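Local coordinates for protein DspB (PDB 1YHT) that releases biofilm as a glycoside hydrolase of family 20, probably by cleaving N-acetylglucosamine-containing polysaccharide with a TIM-barrel catalytic domain, at residues A[339-342]-A[343-347]; A[29-32]-A[33-36]; A[139-143]-A[144-148]. All blocks are in the same frame, centred on the assembly; numbering follows the deposited sequence.

Contacts 1 and 2 sit side by side, centres about 11 Å apart, on two helices that pack round the parallel barrel: contact 2 is the capped start of helix 32-44, contact 1 the first turns of helix 339-358, and D339 OD2 accepts from S31 N between them. Each mixes buried apolar groups on the inner side with polar groups on the outer. Contact 3 lies about 37 Å from contact 1 and 34 Å from contact 2, in a more exposed loop before helix 154-171. There, with one backbone bond across its base and a beta turn, a serine hydroxyl, a salt bridge and two waters add most of the polar links.

Contact 1: A[339-342]-A[343-347]; sequences DETI and QKNTK
K344 folds its aliphatic chain back over the backbone carbonyls of E340 and T341, its CG lying 3.2 Å from T341 O. The setting is the first turns of helix 339-358, the last helix of the TIM barrel, and the contact is an example of side chains one turn apart supplementing the backbone ladder. In that ladder Q343 N bonds to D339 O and K344 N to E340 O, both nearly straight. K344 takes the steric cost of placing CG between its own N and carbonyl carbon (chi1 64°), and bends at chi3 and chi4 bring NZ round to T341. The resulting bond from NZ to T341 OG1 is weak, at 3.3 Å. The carboxylate of E340 is 4.9 Å from the same ammonium, measured from OE2 to K344 NZ, too far for a salt bridge, though the opposite charges probably attract weakly.

Two carbonyls are gripped by side chains as well. T341 O accepts from both N345 N and N345 ND2, which arrive from opposite faces of its plane; the side-chain bond is 2.9 Å long and lies close to the amide plane of N345. S288 OG engages N345 OD1, fixing the other end of that amide and tying this helix to helix 287-301. On the inner side, I342 packs on Y30 and I329. One residue further on from N345, T346 turns its hydroxyl back toward the preceding turn, and OG1 donates to I342 O over 2.7 Å, tilted 33° from the carbonyl plane.

Contact 2: A[29-32]-A[33-36]; sequences FYSP and EVIK
S31 turns its hydroxyl toward the backbone of V34, and OG accepts from V34 N over 3.1 Å in a nearly straight bond. This is an N-cap: S31 stands immediately before helix 32-44, the helix that follows the first strand of the barrel, and its side chain satisfies an amide that has no preceding carbonyl of the helix to use. OG lies between the backbone N and carbonyl carbon of S31 (chi1 79°), the rotation that brings it over the helix start. It also lies 3.3 Å from V34 CG2, flanked by a methyl as it accepts.

The next amides are served by main-chain carbonyls. I35 N donates to S31 O over 2.9 Å, and K36 N donates to P32 O over 2.9 Å. S31 thus gives the helix start two acceptors: OG, in the capping bond to V34 N, and O, in the first regular helix bond, to I35 N. P32, in the first turn, has no N-H and so makes no demand for an acceptor where the helix could offer none. Behind the cap, S31 N is itself taken up by D339 OD2 of helix 339-358, and K36 NZ forms a salt bridge with D99 of helix 94-106.

Apolar contacts close the inner side. V34 CG1 meets the edge of the Y30 ring in its plane, 4.0 Å from CD1, while I35 CG1 rests 3.8 Å from Y30 CB. The Y30 ring also meets H28 edge-to-face, and I35 continues onto I100 of helix 94-106.

Taken together, the serine reads as a two-way link: it accepts at the helix start through OG and O, and donates through N to a carboxylate. That negative group near a helix N-terminus would probably be stabilised in its charged form by the helix dipole.

Contact 3: A[139-143]-A[144-148]; sequences GLKSR and QVDDE
K141, extended beyond CG, reaches across the loop and crosses D146 obliquely, its ammonium meeting both the backbone and the carboxylate of that residue. NZ donates to D146 O over 3.1 Å, in the carbonyl plane and on a lone pair. It also forms a salt bridge with D146 OD1 at 3.2 Å, weak as a hydrogen bond. D146 CG is swung anti to its own N (chi1 -155°), which brings the carboxylate back beside the lysine. One water joins K141 NZ to D146 OD2, and another donates to both D146 OD1 and S142 O.

S142 points at about a right angle to the lysine chain, into the bend. Its OG accepts two amides, V145 N at 3.2 Å and Q144 N at the same distance but less straight, while V145 CG2 lies 3.4 Å from that oxygen. At the base S142 N donates to E148 O over 2.9 Å, closing the loop. The E148 carboxylate leads away to G186 N in a neighbouring loop.

The bond from Q144 N to S142 OG makes an ST turn, with V145 N as a second donor, leading into the type I beta turn V145-E148, in a loop joining two helices of the TIM-barrel domain.

Contact 1: A[339-342]-A[343-347]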
ATOM      1  N   ASP A 339      -0.874  18.910  -2.132  1.00 11.55           N
ATOM      2  CA  ASP A 339      -1.715  17.785  -2.464  1.00 12.35           C
ATOM      3  C   ASP A 339      -2.456  18.020  -3.797  1.00 12.11           C
ATOM      4  O   ASP A 339      -2.396  17.202  -4.697  1.00 11.86           O
ATOM      5  CB  ASP A 339      -2.645  17.414  -1.259  1.00 11.47           C
ATOM      6  CG  ASP A 339      -3.505  18.545  -0.767  1.00 12.86           C
ATOM      7  OD1 ASP A 339      -3.438  19.666  -1.319  1.00  9.53           O
ATOM      8  OD2 ASP A 339      -4.276  18.298   0.217  1.00 11.08           O
ATOM      9  N   GLU A 340      -3.101  19.168  -3.940  1.00 11.99           N
ATOM     10  CA  GLU A 340      -3.817  19.469  -5.180  1.00 13.19           C
ATOM     11  C   GLU A 340      -2.906  19.535  -6.418  1.00 12.09           C
ATOM     12  O   GLU A 340      -3.293  19.092  -7.480  1.00 12.17           O
ATOM     13  CB  GLU A 340      -4.654  20.748  -5.001  1.00 14.14           C
ATOM     14  CG  GLU A 340      -5.336  21.221  -6.256  1.00 18.58           C
ATOM     15  CD  GLU A 340      -6.372  20.262  -6.854  1.00 24.98           C
ATOM     16  OE1 GLU A 340      -6.720  19.202  -6.259  1.00 26.82           O
ATOM     17  OE2 GLU A 340      -6.857  20.598  -7.976  1.00 31.38           O
ATOM     18  N   THR A 341      -1.680  20.034  -6.284  1.00 11.84           N
ATOM     19  CA  THR A 341      -0.730  20.052  -7.425  1.00 11.75           C
ATOM     20  C   THR A 341      -0.404  18.620  -7.842  1.00 11.87           C
ATOM     21  O   THR A 341      -0.350  18.283  -9.055  1.00 10.97           O
ATOM     22  CB  THR A 341       0.548  20.775  -7.041  1.00 12.36           C
ATOM     23  OG1 THR A 341       0.222  22.105  -6.678  1.00 15.64           O
ATOM     24  CG2 THR A 341       1.604  20.798  -8.153  1.00 13.68           C
ATOM     25  N   ILE A 342      -0.184  17.768  -6.848  1.00 10.75           N
ATOM     26  CA  ILE A 342       0.098  16.356  -7.138  1.00 10.24           C
ATOM     27  C   ILE A 342      -1.071  15.702  -7.880  1.00 10.20           C
ATOM     28  O   ILE A 342      -0.907  14.984  -8.899  1.00 10.47           O
ATOM     29  CB  ILE A 342       0.390  15.560  -5.856  1.00  9.63           C
ATOM     30  CG1 ILE A 342       1.700  16.042  -5.233  1.00 10.37           C
ATOM     31  CG2 ILE A 342       0.437  14.019  -6.191  1.00  8.90           C
ATOM     32  CD1 ILE A 342       1.837  15.687  -3.764  1.00  9.59           C
ATOM     33  N   GLN A 343      -2.264  15.898  -7.341  1.00 10.79           N
ATOM     34  CA  GLN A 343      -3.445  15.339  -7.951  1.00 10.74           C
ATOM     35  C   GLN A 343      -3.636  15.828  -9.397  1.00 11.68           C
ATOM     36  O   GLN A 343      -3.848  15.014 -10.303  1.00 12.36           O
ATOM     37  CB  GLN A 343      -4.648  15.684  -7.099  1.00 11.09           C
ATOM     38  CG  GLN A 343      -5.954  15.006  -7.499  1.00 11.60           C
ATOM     39  CD  GLN A 343      -6.754  15.778  -8.556  1.00 15.02           C
ATOM     40  OE1 GLN A 343      -6.865  16.992  -8.515  1.00 14.88           O
ATOM     41  NE2 GLN A 343      -7.292  15.054  -9.504  1.00 10.92           N
ATOM     42  N   LYS A 344      -3.584  17.136  -9.622  1.00 11.53           N
ATOM     43  CA  LYS A 344      -3.831  17.653 -10.979  1.00 12.52           C
ATOM     44  C   LYS A 344      -2.790  17.158 -11.979  1.00 12.48           C
ATOM     45  O   LYS A 344      -3.124  16.832 -13.111  1.00 12.35           O
ATOM     46  CB  LYS A 344      -3.923  19.182 -11.002  1.00 13.09           C
ATOM     47  CG  LYS A 344      -2.654  19.890 -10.622  1.00 17.81           C
ATOM     48  CD  LYS A 344      -2.763  21.484 -10.779  1.00 24.21           C
ATOM     49  CE  LYS A 344      -3.458  22.201  -9.597  1.00 28.67           C
ATOM     50  NZ  LYS A 344      -2.505  22.731  -8.466  1.00 30.79           N
ATOM     51  N   ASN A 345      -1.533  17.078 -11.542  1.00 12.38           N
ATOM     52  CA  ASN A 345      -0.455  16.650 -12.443  1.00 12.99           C
ATOM     53  C   ASN A 345      -0.376  15.150 -12.724  1.00 12.35           C
ATOM     54  O   ASN A 345       0.253  14.750 -13.718  1.00 12.78           O
ATOM     55  CB  ASN A 345       0.879  17.207 -11.995  1.00 11.49           C
ATOM     56  CG  ASN A 345       1.028  18.687 -12.354  1.00 15.72           C
ATOM     57  OD1 ASN A 345       1.374  19.019 -13.494  1.00 21.04           O
ATOM     58  ND2 ASN A 345       0.747  19.576 -11.394  1.00 11.00           N
ATOM     59  N   THR A 346      -0.955  14.324 -11.853  1.00 11.52           N
ATOM     60  CA  THR A 346      -0.907  12.857 -12.051  1.00 10.65           C
ATOM     61  C   THR A 346      -2.166  12.318 -12.712  1.00 10.55           C
ATOM     62  O   THR A 346      -2.265  11.136 -12.986  1.00 10.59           O
ATOM     63  CB  THR A 346      -0.663  12.089 -10.709  1.00 11.04           C
ATOM     64  OG1 THR A 346      -1.604  12.505  -9.719  1.00  9.24           O
ATOM     65  CG2 THR A 346       0.758  12.388 -10.191  1.00  9.09           C
ATOM     66  N   LYS A 347      -3.132  13.186 -12.974  1.00 11.18           N
ATOM     67  CA  LYS A 347      -4.406  12.774 -13.550  1.00 11.85           C
ATOM     68  C   LYS A 347      -4.243  12.033 -14.878  1.00 11.58           C
ATOM     69  O   LYS A 347      -4.832  11.000 -15.083  1.00 10.43           O
ATOM     70  CB  LYS A 347      -5.303  14.012 -13.749  1.00 12.47           C
ATOM     71  CG  LYS A 347      -6.784  13.791 -13.839  1.00 14.81           C
ATOM     72  CD  LYS A 347      -7.520  15.164 -13.767  1.00 17.50           C
ATOM     73  CE  LYS A 347      -8.892  15.186 -12.969  1.00 22.80           C
ATOM     74  NZ  LYS A 347      -8.963  15.718 -11.476  1.00 17.40           N
TER

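Contact 2: A[29-32]-A[33-36]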
ATOM      1  N   PHE A  29       0.435  14.173   3.055  1.00  9.01           N
ATOM      2  CA  PHE A  29      -0.984  14.144   3.426  1.00  9.24           C
ATOM      3  C   PHE A  29      -1.810  14.745   2.332  1.00  9.04           C
ATOM      4  O   PHE A  29      -1.356  15.676   1.687  1.00 10.14           O
ATOM      5  CB  PHE A  29      -1.200  14.940   4.714  1.00  8.91           C
ATOM      6  CG  PHE A  29      -2.513  14.693   5.377  1.00  7.99           C
ATOM      7  CD1 PHE A  29      -2.718  13.563   6.131  1.00  6.44           C
ATOM      8  CD2 PHE A  29      -3.555  15.610   5.253  1.00  8.24           C
ATOM      9  CE1 PHE A  29      -3.903  13.324   6.774  1.00  7.88           C
ATOM     10  CE2 PHE A  29      -4.751  15.384   5.896  1.00  8.32           C
ATOM     11  CZ  PHE A  29      -4.936  14.253   6.650  1.00  6.29           C
ATOM     12  N   TYR A  30      -3.036  14.254   2.152  1.00  9.49           N
ATOM     13  CA  TYR A  30      -3.971  14.790   1.179  1.00  8.68           C
ATOM     14  C   TYR A  30      -5.318  15.103   1.841  1.00  9.12           C
ATOM     15  O   TYR A  30      -5.893  14.305   2.610  1.00  7.57           O
ATOM     16  CB  TYR A  30      -4.189  13.802  -0.001  1.00  9.07           C
ATOM     17  CG  TYR A  30      -2.912  13.433  -0.760  1.00  8.51           C
ATOM     18  CD1 TYR A  30      -2.666  13.924  -2.052  1.00  7.40           C
ATOM     19  CD2 TYR A  30      -1.968  12.615  -0.192  1.00  8.59           C
ATOM     20  CE1 TYR A  30      -1.534  13.568  -2.774  1.00  8.00           C
ATOM     21  CE2 TYR A  30      -0.783  12.271  -0.886  1.00  7.28           C
ATOM     22  CZ  TYR A  30      -0.583  12.730  -2.175  1.00  8.20           C
ATOM     23  OH  TYR A  30       0.569  12.411  -2.857  1.00  6.56           O
ATOM     24  N   SER A  31      -5.817  16.287   1.535  1.00  8.78           N
ATOM     25  CA  SER A  31      -7.081  16.760   2.068  1.00  9.16           C
ATOM     26  C   SER A  31      -8.239  15.868   1.616  1.00  8.84           C
ATOM     27  O   SER A  31      -8.168  15.249   0.573  1.00  9.53           O
ATOM     28  CB  SER A  31      -7.308  18.209   1.643  1.00  8.37           C
ATOM     29  OG  SER A  31      -7.759  18.280   0.302  1.00  8.98           O
ATOM     30  N   PRO A  32      -9.294  15.758   2.418  1.00 10.65           N
ATOM     31  CA  PRO A  32     -10.490  15.075   1.896  1.00 10.84           C
ATOM     32  C   PRO A  32     -10.947  15.504   0.494  1.00 10.34           C
ATOM     33  O   PRO A  32     -11.279  14.662  -0.345  1.00 10.26           O
ATOM     34  CB  PRO A  32     -11.559  15.417   2.944  1.00 11.30           C
ATOM     35  CG  PRO A  32     -10.790  15.518   4.210  1.00 10.99           C
ATOM     36  CD  PRO A  32      -9.468  16.145   3.833  1.00 10.77           C
ATOM     37  N   GLU A  33     -10.919  16.802   0.236  1.00 10.51           N
ATOM     38  CA  GLU A  33     -11.276  17.339  -1.084  1.00  9.77           C
ATOM     39  C   GLU A  33     -10.446  16.731  -2.217  1.00  8.41           C
ATOM     40  O   GLU A  33     -10.979  16.336  -3.230  1.00  8.03           O
ATOM     41  CB  GLU A  33     -11.141  18.867  -1.109  1.00  9.58           C
ATOM     42  CG  GLU A  33     -12.335  19.627  -0.535  1.00 11.97           C
ATOM     43  CD  GLU A  33     -13.566  19.657  -1.426  1.00 15.18           C
ATOM     44  OE1 GLU A  33     -13.422  19.386  -2.640  1.00 14.11           O
ATOM     45  OE2 GLU A  33     -14.686  19.937  -0.885  1.00 16.08           O
ATOM     46  N   VAL A  34      -9.141  16.687  -2.029  1.00  8.00           N
ATOM     47  CA  VAL A  34      -8.221  16.148  -3.015  1.00  7.31           C
ATOM     48  C   VAL A  34      -8.369  14.638  -3.135  1.00  7.07           C
ATOM     49  O   VAL A  34      -8.320  14.100  -4.235  1.00  7.21           O
ATOM     50  CB  VAL A  34      -6.784  16.543  -2.696  1.00  7.57           C
ATOM     51  CG1 VAL A  34      -5.810  15.810  -3.577  1.00  8.68           C
ATOM     52  CG2 VAL A  34      -6.598  18.096  -2.801  1.00 10.07           C
ATOM     53  N   ILE A  35      -8.590  13.942  -2.013  1.00  7.51           N
ATOM     54  CA  ILE A  35      -8.861  12.511  -2.058  1.00  6.84           C
ATOM     55  C   ILE A  35     -10.114  12.214  -2.882  1.00  7.65           C
ATOM     56  O   ILE A  35     -10.134  11.279  -3.697  1.00  8.10           O
ATOM     57  CB  ILE A  35      -8.960  11.923  -0.649  1.00  7.83           C
ATOM     58  CG1 ILE A  35      -7.537  11.916   0.005  1.00  6.71           C
ATOM     59  CG2 ILE A  35      -9.482  10.491  -0.732  1.00  8.08           C
ATOM     60  CD1 ILE A  35      -7.487  11.516   1.445  1.00  7.88           C
ATOM     61  N   LYS A  36     -11.151  13.011  -2.695  1.00  6.79           N
ATOM     62  CA  LYS A  36     -12.353  12.915  -3.521  1.00  7.43           C
ATOM     63  C   LYS A  36     -12.091  13.181  -5.020  1.00  7.47           C
ATOM     64  O   LYS A  36     -12.727  12.549  -5.859  1.00  8.73           O
ATOM     65  CB  LYS A  36     -13.439  13.856  -3.023  1.00  6.99           C
ATOM     66  CG  LYS A  36     -14.130  13.398  -1.756  1.00  9.67           C
ATOM     67  CD  LYS A  36     -14.960  14.533  -1.183  1.00 12.89           C
ATOM     68  CE  LYS A  36     -15.733  14.112   0.075  1.00 13.32           C
ATOM     69  NZ  LYS A  36     -16.809  15.087   0.327  1.00 13.05           N
TER

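Contact 3: A[139-143]-A[144-148]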
ATOM      1  N   GLY A 139       8.486  -4.846  23.972  1.00 15.36           N
ATOM      2  CA  GLY A 139       8.029  -6.229  24.068  1.00 15.49           C
ATOM      3  C   GLY A 139       7.346  -6.799  22.826  1.00 15.19           C
ATOM      4  O   GLY A 139       7.196  -8.006  22.683  1.00 15.05           O
ATOM      5  N   LEU A 140       6.892  -5.916  21.951  1.00 14.11           N
ATOM      6  CA  LEU A 140       6.200  -6.310  20.735  1.00 14.43           C
ATOM      7  C   LEU A 140       7.147  -6.412  19.572  1.00 13.31           C
ATOM      8  O   LEU A 140       6.839  -7.089  18.598  1.00 11.47           O
ATOM      9  CB  LEU A 140       5.151  -5.282  20.367  1.00 15.02           C
ATOM     10  CG  LEU A 140       3.697  -5.649  20.747  1.00 19.72           C
ATOM     11  CD1 LEU A 140       3.557  -6.669  21.904  1.00 23.20           C
ATOM     12  CD2 LEU A 140       2.966  -4.398  21.029  1.00 18.85           C
ATOM     13  N   LYS A 141       8.276  -5.713  19.678  1.00 13.35           N
ATOM     14  CA  LYS A 141       9.295  -5.701  18.624  1.00 14.07           C
ATOM     15  C   LYS A 141      10.115  -6.964  18.510  1.00 14.29           C
ATOM     16  O   LYS A 141      10.273  -7.707  19.475  1.00 13.21           O
ATOM     17  CB  LYS A 141      10.256  -4.539  18.864  1.00 14.85           C
ATOM     18  CG  LYS A 141       9.673  -3.173  18.533  1.00 16.88           C
ATOM     19  CD  LYS A 141      10.857  -2.228  18.418  1.00 19.99           C
ATOM     20  CE  LYS A 141      10.458  -0.841  18.153  1.00 21.74           C
ATOM     21  NZ  LYS A 141      11.708  -0.053  18.149  1.00 21.18           N
ATOM     22  N   SER A 142      10.653  -7.181  17.299  1.00 14.73           N
ATOM     23  CA  SER A 142      11.669  -8.178  17.057  1.00 15.08           C
ATOM     24  C   SER A 142      12.834  -7.860  17.994  1.00 16.36           C
ATOM     25  O   SER A 142      13.170  -6.693  18.218  1.00 13.49           O
ATOM     26  CB  SER A 142      12.080  -8.140  15.570  1.00 14.89           C
ATOM     27  OG  SER A 142      13.193  -8.985  15.299  1.00 14.32           O
ATOM     28  N   ARG A 143      13.461  -8.881  18.564  1.00 18.30           N
ATOM     29  CA  ARG A 143      14.674  -8.619  19.387  1.00 20.68           C
ATOM     30  C   ARG A 143      15.890  -8.415  18.475  1.00 21.26           C
ATOM     31  O   ARG A 143      16.893  -7.800  18.845  1.00 21.83           O
ATOM     32  CB  ARG A 143      14.923  -9.763  20.378  1.00 20.94           C
ATOM     33  CG  ARG A 143      13.818  -9.917  21.404  1.00 25.07           C
ATOM     34  CD  ARG A 143      14.084 -11.096  22.378  1.00 31.06           C
ATOM     35  NE  ARG A 143      15.415 -10.985  22.999  1.00 35.38           N
ATOM     36  CZ  ARG A 143      16.393 -11.879  22.893  1.00 36.71           C
ATOM     37  NH1 ARG A 143      16.208 -13.010  22.197  1.00 36.68           N
ATOM     38  NH2 ARG A 143      17.571 -11.632  23.485  1.00 37.67           N
ATOM     39  N   GLN A 144      15.741  -8.889  17.249  1.00 22.13           N
ATOM     40  CA  GLN A 144      16.815  -8.962  16.272  1.00 23.44           C
ATOM     41  C   GLN A 144      16.941  -7.710  15.380  1.00 23.85           C
ATOM     42  O   GLN A 144      18.032  -7.319  14.993  1.00 22.98           O
ATOM     43  CB  GLN A 144      16.491 -10.140  15.393  1.00 23.87           C
ATOM     44  CG  GLN A 144      17.323 -10.296  14.192  1.00 27.39           C
ATOM     45  CD  GLN A 144      17.420 -11.743  13.854  1.00 28.98           C
ATOM     46  OE1 GLN A 144      16.388 -12.421  13.698  1.00 31.75           O
ATOM     47  NE2 GLN A 144      18.645 -12.262  13.827  1.00 31.55           N
ATOM     48  N   VAL A 145      15.804  -7.158  14.987  1.00 23.82           N
ATOM     49  CA  VAL A 145      15.768  -5.935  14.192  1.00 24.85           C
ATOM     50  C   VAL A 145      14.827  -4.955  14.884  1.00 24.67           C
ATOM     51  O   VAL A 145      13.669  -5.294  15.209  1.00 25.43           O
ATOM     52  CB  VAL A 145      15.328  -6.203  12.716  1.00 25.49           C
ATOM     53  CG1 VAL A 145      16.434  -6.952  11.956  1.00 26.72           C
ATOM     54  CG2 VAL A 145      14.060  -7.016  12.642  1.00 26.66           C
ATOM     55  N   ASP A 146      15.294  -3.727  15.053  1.00 23.81           N
ATOM     56  CA  ASP A 146      14.545  -2.721  15.795  1.00 23.48           C
ATOM     57  C   ASP A 146      13.489  -1.956  14.973  1.00 21.16           C
ATOM     58  O   ASP A 146      12.818  -1.077  15.487  1.00 20.66           O
ATOM     59  CB  ASP A 146      15.520  -1.731  16.418  1.00 24.67           C
ATOM     60  CG  ASP A 146      14.940  -1.054  17.658  1.00 29.38           C
ATOM     61  OD1 ASP A 146      14.398  -1.772  18.561  1.00 32.03           O
ATOM     62  OD2 ASP A 146      15.009   0.207  17.694  1.00 36.23           O
ATOM     63  N   ASP A 147      13.344  -2.281  13.700  1.00 19.07           N
ATOM     64  CA  ASP A 147      12.347  -1.609  12.866  1.00 17.85           C
ATOM     65  C   ASP A 147      11.190  -2.533  12.460  1.00 16.80           C
ATOM     66  O   ASP A 147      10.445  -2.248  11.499  1.00 15.75           O
ATOM     67  CB  ASP A 147      13.023  -0.978  11.638  1.00 17.34           C
ATOM     68  CG  ASP A 147      13.754  -1.994  10.763  1.00 17.31           C
ATOM     69  OD1 ASP A 147      14.006  -3.140  11.199  1.00 16.81           O
ATOM     70  OD2 ASP A 147      14.100  -1.618   9.627  1.00 20.44           O
ATOM     71  N   GLU A 148      11.037  -3.652  13.176  1.00 15.07           N
ATOM     72  CA  GLU A 148       9.965  -4.581  12.846  1.00 13.29           C
ATOM     73  C   GLU A 148       9.265  -5.158  14.071  1.00 12.83           C
ATOM     74  O   GLU A 148       9.882  -5.409  15.114  1.00 11.58           O
ATOM     75  CB  GLU A 148      10.483  -5.696  11.960  1.00 12.68           C
ATOM     76  CG  GLU A 148      11.106  -5.235  10.652  1.00 12.04           C
ATOM     77  CD  GLU A 148      11.483  -6.400   9.757  1.00 13.12           C
ATOM     78  OE1 GLU A 148      11.152  -7.545  10.097  1.00 14.31           O
ATOM     79  OE2 GLU A 148      12.071  -6.181   8.688  1.00 10.70           O
TER
HETATM   80  O   HOH W   1      13.275   1.375  19.866  1.00 54.64           O
HETATM   81  O   HOH W   2      14.704  -4.702  19.066  1.00 25.20           O